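Local coordinates for protein flavin prenyltransferase UbiX (Methanocaldococcus jannaschii, PDB 6M8V) that probably joins a dimethylallyl group from dimethylallyl phosphate to the flavin of FMN, making the prenylated cofactor used by UbiD decarboxylases, at residues G9-K17 / K39-I47; A27-K38 / I52-N62. All coordinates share one frame; numbering follows the deposited sequence.

Contact 1: residues G9-K17 / K39-I47; sequences GASGVIYAK and KIIKEELDI. With FMN (flavin mononucleotide), chain B.
Glu-44 reaches from helix 39-45 into the turn that precedes helix 13-17, where its carboxylate takes two direct bonds. From CB the chain sets CG anti to the carbonyl carbon (chi1 -73°) and then runs extended, long enough for the two oxygens to reach separate partners. Glu-44 OE1 turns its syn lone pair to Gly-12 N, 3.0 Å away in a fairly straight bond, and also accepts from a water that itself accepts from Ile-14 N. Glu-44 OE2 receives Ser-11 OG at 2.5 Å, slightly out of the carboxylate plane. Gly-12 has positive phi, and a CB there would jam against the preceding carbonyl oxygen. Beside the carboxylate, Val-13 is a knob among Ile-40, Ile-41, Glu-44 and Leu-45; its CG1 meets Ile-40 CG2 at 3.9 Å. Short and branched, it fits between helix segments crossing at nearly a right angle. Ile-40 sends CD1 to Gly-9 C, 3.4 Å away, and on toward the flavin, while Ser-11 N donates to FMN O4 at 3.1 Å. Phe-149 N of the second subunit donates to Ser-11 OG. The acidic group thus takes a backbone N-H and a hydroxyl directly, and the Ile-14 N-H through water, probably holding the flavin-binding turn in shape.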
# COMPACT_ATOMS: atom_id res chain seq x y z
N GLY A 9 3.76 8.99 -31.51
CA GLY A 9 4.95 8.45 -32.15
C GLY A 9 5.34 7.06 -31.70
O GLY A 9 6.32 6.89 -30.98
N ALA A 10 4.60 6.05 -32.13
CA ALA A 10 4.99 4.67 -31.90
C ALA A 10 4.73 3.89 -33.17
O ALA A 10 3.93 4.30 -34.02
CB ALA A 10 4.25 4.05 -30.71
N SER A 11 5.42 2.76 -33.31
CA SER A 11 5.25 1.94 -34.50
C SER A 11 3.82 1.43 -34.60
O SER A 11 3.14 1.21 -33.59
CB SER A 11 6.22 0.76 -34.48
OG SER A 11 6.19 0.06 -35.72
N GLY A 12 3.35 1.25 -35.83
CA GLY A 12 2.01 0.76 -36.06
C GLY A 12 0.98 1.82 -36.35
O GLY A 12 -0.20 1.61 -36.05
N VAL A 13 1.38 2.95 -36.94
CA VAL A 13 0.41 3.97 -37.33
C VAL A 13 -0.55 3.49 -38.40
O VAL A 13 -1.56 4.14 -38.65
CB VAL A 13 1.14 5.25 -37.81
CG1 VAL A 13 1.73 6.00 -36.62
CG2 VAL A 13 2.22 4.90 -38.82
N ILE A 14 -0.26 2.35 -39.04
CA ILE A 14 -1.20 1.76 -39.99
C ILE A 14 -2.53 1.46 -39.32
O ILE A 14 -3.59 1.54 -39.96
CB ILE A 14 -0.59 0.50 -40.64
CG1 ILE A 14 -1.53 -0.04 -41.73
CG2 ILE A 14 -0.30 -0.56 -39.59
CD1 ILE A 14 -0.93 -1.17 -42.52
N TYR A 15 -2.51 1.12 -38.03
CA TYR A 15 -3.76 0.92 -37.30
C TYR A 15 -4.59 2.19 -37.29
O TYR A 15 -5.81 2.15 -37.47
CB TYR A 15 -3.48 0.46 -35.87
CG TYR A 15 -2.87 -0.91 -35.72
CD1 TYR A 15 -3.54 -2.05 -36.14
CD2 TYR A 15 -1.63 -1.07 -35.11
CE1 TYR A 15 -2.97 -3.31 -35.98
CE2 TYR A 15 -1.06 -2.32 -34.94
CZ TYR A 15 -1.74 -3.43 -35.38
OH TYR A 15 -1.18 -4.67 -35.21
N ALA A 16 -3.94 3.34 -37.06
CA ALA A 16 -4.67 4.60 -37.03
C ALA A 16 -5.23 4.95 -38.41
O ALA A 16 -6.35 5.46 -38.52
CB ALA A 16 -3.77 5.72 -36.52
N LYS A 17 -4.46 4.68 -39.46
CA LYS A 17 -4.93 4.96 -40.82
C LYS A 17 -6.17 4.13 -41.14
O LYS A 17 -7.18 4.66 -41.61
CB LYS A 17 -3.81 4.69 -41.83
CG LYS A 17 -4.20 4.93 -43.30
CD LYS A 17 -3.07 4.53 -44.24
CE LYS A 17 -3.45 4.71 -45.71
NZ LYS A 17 -4.63 3.89 -46.11
N LYS A 39 6.52 12.04 -38.31
CA LYS A 39 7.70 11.38 -38.87
C LYS A 39 7.49 9.88 -39.04
O LYS A 39 8.02 9.29 -39.98
CB LYS A 39 8.92 11.65 -37.98
CG LYS A 39 9.27 13.13 -37.85
CD LYS A 39 10.06 13.38 -36.57
CE LYS A 39 10.36 14.87 -36.40
NZ LYS A 39 10.89 15.15 -35.03
N ILE A 40 6.73 9.25 -38.14
CA ILE A 40 6.55 7.80 -38.23
C ILE A 40 5.61 7.45 -39.38
O ILE A 40 5.81 6.46 -40.08
CB ILE A 40 6.08 7.24 -36.88
CG1 ILE A 40 7.20 7.37 -35.85
CG2 ILE A 40 5.64 5.79 -37.02
CD1 ILE A 40 7.02 6.53 -34.61
N ILE A 41 4.56 8.25 -39.57
CA ILE A 41 3.68 8.08 -40.74
C ILE A 41 4.51 8.13 -42.02
O ILE A 41 4.33 7.31 -42.93
CB ILE A 41 2.58 9.16 -40.75
CG1 ILE A 41 1.60 8.94 -39.59
CG2 ILE A 41 1.85 9.17 -42.08
CD1 ILE A 41 0.68 10.12 -39.39
N LYS A 42 5.42 9.10 -42.11
CA LYS A 42 6.27 9.23 -43.29
C LYS A 42 7.18 8.02 -43.45
O LYS A 42 7.34 7.50 -44.56
CB LYS A 42 7.09 10.52 -43.20
CG LYS A 42 8.30 10.60 -44.13
CD LYS A 42 7.94 10.40 -45.60
CE LYS A 42 7.18 11.59 -46.16
NZ LYS A 42 6.24 11.18 -47.24
N GLU A 43 7.76 7.54 -42.35
CA GLU A 43 8.73 6.46 -42.45
C GLU A 43 8.07 5.11 -42.68
O GLU A 43 8.56 4.30 -43.48
CB GLU A 43 9.60 6.41 -41.19
CG GLU A 43 10.84 5.54 -41.33
CD GLU A 43 11.93 6.21 -42.15
OE1 GLU A 43 11.71 7.33 -42.66
OE2 GLU A 43 13.02 5.61 -42.28
N GLU A 44 6.95 4.84 -42.01
CA GLU A 44 6.32 3.53 -42.06
C GLU A 44 5.28 3.41 -43.16
O GLU A 44 5.06 2.30 -43.67
CB GLU A 44 5.67 3.20 -40.71
CG GLU A 44 6.65 2.87 -39.60
CD GLU A 44 5.97 2.32 -38.35
OE1 GLU A 44 4.72 2.35 -38.28
OE2 GLU A 44 6.68 1.84 -37.45
N LEU A 45 4.61 4.50 -43.53
CA LEU A 45 3.58 4.47 -44.55
C LEU A 45 4.02 5.11 -45.85
O LEU A 45 3.25 5.10 -46.82
CB LEU A 45 2.31 5.15 -44.02
CG LEU A 45 1.68 4.45 -42.81
CD1 LEU A 45 0.41 5.16 -42.35
CD2 LEU A 45 1.40 2.99 -43.12
N ASP A 46 5.23 5.67 -45.90
CA ASP A 46 5.81 6.26 -47.11
C ASP A 46 4.87 7.26 -47.77
O ASP A 46 4.92 7.48 -48.99
CB ASP A 46 6.25 5.18 -48.10
CG ASP A 46 7.48 4.42 -47.63
OD1 ASP A 46 7.48 3.17 -47.69
OD2 ASP A 46 8.45 5.08 -47.19
N ILE A 47 4.00 7.87 -46.97
CA ILE A 47 3.14 8.95 -47.41
C ILE A 47 3.33 10.11 -46.44
O ILE A 47 3.68 9.92 -45.28
CB ILE A 47 1.65 8.52 -47.46
CG1 ILE A 47 1.19 8.06 -46.07
CG2 ILE A 47 1.45 7.43 -48.49
CD1 ILE A 47 -0.31 8.05 -45.90
N1 FMN B . 8.07 4.59 -28.55
C2 FMN B . 7.25 3.61 -28.03
O2 FMN B . 6.90 3.72 -26.87
N3 FMN B . 6.83 2.52 -28.79
C4 FMN B . 7.25 2.43 -30.11
O4 FMN B . 6.92 1.50 -30.85
C4A FMN B . 8.08 3.42 -30.63
N5 FMN B . 8.48 3.30 -31.94
C5A FMN B . 9.30 4.27 -32.48
C6 FMN B . 9.69 4.13 -33.79
C7 FMN B . 10.51 5.08 -34.36
C7M FMN B . 10.92 4.93 -35.79
C8 FMN B . 10.94 6.17 -33.61
C8M FMN B . 11.83 7.19 -34.26
C9 FMN B . 10.55 6.31 -32.29
C9A FMN B . 9.72 5.35 -31.71
N10 FMN B . 9.31 5.48 -30.40
C10 FMN B . 8.49 4.50 -29.86
C1' FMN B . 9.78 6.64 -29.56
C2' FMN B . 8.69 7.70 -29.37
O2' FMN B . 8.34 8.24 -30.62
C3' FMN B . 9.16 8.83 -28.46
O3' FMN B . 9.12 8.40 -27.12
C4' FMN B . 8.32 10.09 -28.67
O4' FMN B . 8.76 11.09 -27.79
C5' FMN B . 6.82 9.86 -28.49
O5' FMN B . 6.18 11.12 -28.48
P FMN B . 4.60 11.28 -28.78
O1P FMN B . 4.34 10.88 -30.20
O2P FMN B . 3.84 10.36 -27.86
O3P FMN B . 4.17 12.71 -28.55
O HOH W 1 2.22 1.55 -39.44

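Contact 2: residues A27-K38 / I52-N62; sequences AEVNLIISNSAK and IKKLATDYYEN. With FMN (flavin mononucleotide), chain B.
Leu-31 and Tyr-59 are paired on neighbouring parallel strands, and their side chains cross obliquely on one face of the sheet, Leu-31 CG 4.1 Å from Tyr-59 CD1. With CG anti to the backbone N (chi1 175°), the Tyr-59 ring is carried to Ile-33, which crosses it at about a right angle and puts CG1 at the ring edge. Lys-53 CD lies over one face, toward the rim. Tyrosine suits this place, a flat ring for packing with a hydroxyl at its end: Tyr-59 OH donates to Glu-61 OE1 at 2.6 Å, and Lys-38 NZ forms a salt bridge to Glu-61 OE1 at 2.7 Å from the opposite face of the carboxylate. A phenylalanine in place of Tyr-59 would probably cost Glu-61 OE1 the hydroxyl's bond, leaving the carboxylate freer to turn. On the other face, Asn-30 and Asp-58 lie side by side, amide and carboxylate planes 88° apart. Small Ala-56 lets its CB press within 3.5 Å of Leu-31 CB. The pair, joined by a beta-alpha-beta crossover through helices 35-45 and 50-53, forms one edge of a Rossmann-like parallel sheet; strand 28-33 also bonds to strand 2-7, with helix 13-22 against Leu-31 and helix 100-110 against Ile-32 and Tyr-60.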
# COMPACT_ATOMS: atom_id res chain seq x y z
N ALA A 27 -18.95 8.33 -38.23
CA ALA A 27 -18.79 9.10 -37.01
C ALA A 27 -18.11 10.43 -37.33
O ALA A 27 -17.37 10.53 -38.31
CB ALA A 27 -17.97 8.34 -35.96
N GLU A 28 -18.38 11.43 -36.50
CA GLU A 28 -17.66 12.70 -36.56
C GLU A 28 -16.30 12.49 -35.90
O GLU A 28 -16.22 12.24 -34.69
CB GLU A 28 -18.45 13.81 -35.87
CG GLU A 28 -17.86 15.20 -36.09
CD GLU A 28 -18.48 16.25 -35.19
OE1 GLU A 28 -17.85 17.31 -34.98
OE2 GLU A 28 -19.60 16.02 -34.69
N VAL A 29 -15.24 12.59 -36.69
CA VAL A 29 -13.90 12.23 -36.24
C VAL A 29 -13.06 13.49 -36.16
O VAL A 29 -12.92 14.22 -37.15
CB VAL A 29 -13.26 11.20 -37.19
CG1 VAL A 29 -11.82 10.95 -36.79
CG2 VAL A 29 -14.06 9.90 -37.17
N ASN A 30 -12.52 13.76 -34.97
CA ASN A 30 -11.51 14.79 -34.78
C ASN A 30 -10.15 14.12 -34.64
O ASN A 30 -10.01 13.11 -33.93
CB ASN A 30 -11.81 15.65 -33.56
CG ASN A 30 -13.05 16.51 -33.74
OD1 ASN A 30 -13.96 16.16 -34.49
ND2 ASN A 30 -13.09 17.65 -33.06
N LEU A 31 -9.15 14.66 -35.32
CA LEU A 31 -7.84 14.03 -35.44
C LEU A 31 -6.76 14.95 -34.88
O LEU A 31 -6.75 16.15 -35.15
CB LEU A 31 -7.53 13.69 -36.90
CG LEU A 31 -6.20 13.03 -37.26
CD1 LEU A 31 -6.07 11.66 -36.62
CD2 LEU A 31 -6.09 12.92 -38.77
N ILE A 32 -5.86 14.37 -34.10
CA ILE A 32 -4.65 15.03 -33.64
C ILE A 32 -3.48 14.10 -33.91
O ILE A 32 -3.55 12.90 -33.62
CB ILE A 32 -4.71 15.39 -32.14
CG1 ILE A 32 -6.08 15.98 -31.78
CG2 ILE A 32 -3.59 16.35 -31.78
CD1 ILE A 32 -6.36 16.00 -30.28
N ILE A 33 -2.40 14.65 -34.46
CA ILE A 33 -1.20 13.89 -34.80
C ILE A 33 -0.00 14.59 -34.17
O ILE A 33 0.25 15.77 -34.45
CB ILE A 33 -1.01 13.74 -36.32
CG1 ILE A 33 -2.27 13.17 -36.97
CG2 ILE A 33 0.19 12.86 -36.64
CD1 ILE A 33 -2.23 13.15 -38.49
N SER A 34 0.72 13.87 -33.31
CA SER A 34 1.90 14.47 -32.68
C SER A 34 3.03 14.60 -33.69
O SER A 34 3.06 13.92 -34.73
CB SER A 34 2.37 13.63 -31.49
OG SER A 34 2.94 12.41 -31.93
N ASN A 35 3.98 15.48 -33.38
CA ASN A 35 5.11 15.70 -34.27
C ASN A 35 5.88 14.42 -34.52
O ASN A 35 6.30 14.14 -35.65
CB ASN A 35 6.04 16.78 -33.70
CG ASN A 35 5.53 18.18 -33.95
OD1 ASN A 35 4.78 18.42 -34.90
ND2 ASN A 35 5.93 19.12 -33.10
N SER A 36 6.09 13.61 -33.48
CA SER A 36 6.78 12.33 -33.65
C SER A 36 6.00 11.40 -34.57
O SER A 36 6.59 10.72 -35.41
CB SER A 36 7.00 11.67 -32.29
OG SER A 36 7.82 12.46 -31.45
N ALA A 37 4.67 11.37 -34.43
CA ALA A 37 3.86 10.51 -35.29
C ALA A 37 3.92 10.96 -36.74
O ALA A 37 3.84 10.12 -37.65
CB ALA A 37 2.41 10.48 -34.79
N LYS A 38 4.04 12.27 -36.98
CA LYS A 38 4.18 12.75 -38.36
C LYS A 38 5.40 12.12 -39.03
O LYS A 38 5.32 11.68 -40.18
CB LYS A 38 4.29 14.27 -38.38
CG LYS A 38 3.01 15.01 -38.03
CD LYS A 38 3.28 16.50 -37.93
CE LYS A 38 2.00 17.29 -37.70
NZ LYS A 38 2.30 18.74 -37.49
N ILE A 52 -2.96 11.73 -44.10
CA ILE A 52 -3.80 11.21 -43.03
C ILE A 52 -4.77 12.29 -42.56
O ILE A 52 -5.91 11.99 -42.19
CB ILE A 52 -2.92 10.69 -41.88
CG1 ILE A 52 -1.96 9.61 -42.40
CG2 ILE A 52 -3.77 10.14 -40.74
CD1 ILE A 52 -2.64 8.32 -42.78
N LYS A 53 -4.33 13.55 -42.58
CA LYS A 53 -5.14 14.66 -42.10
C LYS A 53 -6.49 14.75 -42.79
O LYS A 53 -7.48 15.16 -42.17
CB LYS A 53 -4.35 15.96 -42.28
CG LYS A 53 -5.07 17.24 -41.89
CD LYS A 53 -4.13 18.41 -42.10
CE LYS A 53 -4.76 19.74 -41.75
NZ LYS A 53 -3.87 20.87 -42.17
N LYS A 54 -6.56 14.36 -44.06
CA LYS A 54 -7.79 14.56 -44.82
C LYS A 54 -8.87 13.53 -44.51
O LYS A 54 -10.00 13.70 -44.96
CB LYS A 54 -7.52 14.56 -46.33
CG LYS A 54 -6.46 13.59 -46.79
CD LYS A 54 -6.45 13.44 -48.31
CE LYS A 54 -6.11 14.74 -49.01
NZ LYS A 54 -4.64 14.97 -49.09
N LEU A 55 -8.56 12.47 -43.76
CA LEU A 55 -9.58 11.46 -43.47
C LEU A 55 -10.45 11.81 -42.28
O LEU A 55 -11.32 11.00 -41.92
CB LEU A 55 -8.93 10.10 -43.23
CG LEU A 55 -7.76 9.73 -44.15
CD1 LEU A 55 -7.13 8.42 -43.72
CD2 LEU A 55 -8.25 9.66 -45.59
N ALA A 56 -10.27 12.97 -41.67
CA ALA A 56 -11.00 13.35 -40.47
C ALA A 56 -11.93 14.52 -40.76
O ALA A 56 -11.68 15.33 -41.65
CB ALA A 56 -10.03 13.73 -39.34
N THR A 57 -13.02 14.58 -39.98
CA THR A 57 -13.93 15.72 -40.08
C THR A 57 -13.31 17.00 -39.54
O THR A 57 -13.75 18.09 -39.90
CB THR A 57 -15.23 15.42 -39.33
OG1 THR A 57 -15.62 14.07 -39.58
CG2 THR A 57 -16.34 16.36 -39.78
N ASP A 58 -12.29 16.89 -38.68
CA ASP A 58 -11.57 18.05 -38.17
C ASP A 58 -10.17 17.62 -37.77
O ASP A 58 -9.95 16.47 -37.39
CB ASP A 58 -12.28 18.69 -36.97
CG ASP A 58 -13.35 19.68 -37.38
OD1 ASP A 58 -13.12 20.42 -38.36
OD2 ASP A 58 -14.41 19.71 -36.72
N TYR A 59 -9.24 18.56 -37.85
CA TYR A 59 -7.86 18.34 -37.43
C TYR A 59 -7.41 19.48 -36.55
O TYR A 59 -7.79 20.64 -36.77
CB TYR A 59 -6.91 18.20 -38.64
CG TYR A 59 -5.46 18.09 -38.25
CD1 TYR A 59 -4.92 16.86 -37.87
CD2 TYR A 59 -4.63 19.20 -38.23
CE1 TYR A 59 -3.59 16.75 -37.50
CE2 TYR A 59 -3.29 19.10 -37.87
CZ TYR A 59 -2.78 17.87 -37.50
OH TYR A 59 -1.46 17.75 -37.13
N TYR A 60 -6.61 19.17 -35.53
CA TYR A 60 -6.00 20.18 -34.68
C TYR A 60 -4.55 19.82 -34.42
O TYR A 60 -4.21 18.65 -34.27
CB TYR A 60 -6.75 20.33 -33.35
CG TYR A 60 -8.20 20.71 -33.49
CD1 TYR A 60 -8.58 22.02 -33.73
CD2 TYR A 60 -9.20 19.75 -33.37
CE1 TYR A 60 -9.92 22.37 -33.85
CE2 TYR A 60 -10.53 20.08 -33.49
CZ TYR A 60 -10.89 21.40 -33.73
OH TYR A 60 -12.22 21.72 -33.85
N GLU A 61 -3.69 20.84 -34.39
CA GLU A 61 -2.29 20.62 -34.08
C GLU A 61 -2.14 20.23 -32.61
O GLU A 61 -2.91 20.67 -31.75
CB GLU A 61 -1.48 21.88 -34.38
CG GLU A 61 -0.10 21.61 -34.98
CD GLU A 61 -0.16 20.76 -36.23
OE1 GLU A 61 0.10 19.54 -36.15
OE2 GLU A 61 -0.46 21.31 -37.31
N ASN A 62 -1.14 19.40 -32.33
CA ASN A 62 -0.94 18.92 -30.97
C ASN A 62 -0.55 20.03 -30.00
O ASN A 62 -0.61 19.82 -28.79
CB ASN A 62 0.12 17.81 -30.94
CG ASN A 62 0.00 16.91 -29.71
OD1 ASN A 62 -1.03 16.89 -29.04
ND2 ASN A 62 1.05 16.14 -29.43
N1 FMN B . 8.07 4.59 -28.55
C2 FMN B . 7.25 3.61 -28.03
O2 FMN B . 6.90 3.72 -26.87
N3 FMN B . 6.83 2.52 -28.79
C4 FMN B . 7.25 2.43 -30.11
O4 FMN B . 6.92 1.50 -30.85
C4A FMN B . 8.08 3.42 -30.63
N5 FMN B . 8.48 3.30 -31.94
C5A FMN B . 9.30 4.27 -32.48
C6 FMN B . 9.69 4.13 -33.79
C7 FMN B . 10.51 5.08 -34.36
C7M FMN B . 10.92 4.93 -35.79
C8 FMN B . 10.94 6.17 -33.61
C8M FMN B . 11.83 7.19 -34.26
C9 FMN B . 10.55 6.31 -32.29
C9A FMN B . 9.72 5.35 -31.71
N10 FMN B . 9.31 5.48 -30.40
C10 FMN B . 8.49 4.50 -29.86
C1' FMN B . 9.78 6.64 -29.56
C2' FMN B . 8.69 7.70 -29.37
O2' FMN B . 8.34 8.24 -30.62
C3' FMN B . 9.16 8.83 -28.46
O3' FMN B . 9.12 8.40 -27.12
C4' FMN B . 8.32 10.09 -28.67
O4' FMN B . 8.76 11.09 -27.79
C5' FMN B . 6.82 9.86 -28.49
O5' FMN B . 6.18 11.12 -28.48
P FMN B . 4.60 11.28 -28.78
O1P FMN B . 4.34 10.88 -30.20
O2P FMN B . 3.84 10.36 -27.86
O3P FMN B . 4.17 12.71 -28.55
O HOH W 2 -15.01 11.37 -40.37
O HOH W 3 -14.03 20.23 -32.97
O HOH W 4 3.39 17.04 -31.00

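In the fold
Contacts 1 and 2 have centres about 13 Å apart and share helix 35-45, which starts in contact 2 just after strand 28-33 and runs into contact 1; their four segments alternate along the chain. They meet at the FMN phosphate. Ser-34 OG of contact 2 bonds to FMN O1P at 2.7 Å, and Gly-9 N of contact 1 points to the same oxygen in a bond modelled too short to be taken at face value. Ser-34 also caps helix 35-45. Strand 28-33 of contact 2 thus brings its C-terminal end to the phosphate, whereas contact 1 continues from there to the flavin ring. A second junction, Lys-17 CG to Ile-52 CD1 at 3.8 Å, joins the two through apolar packing.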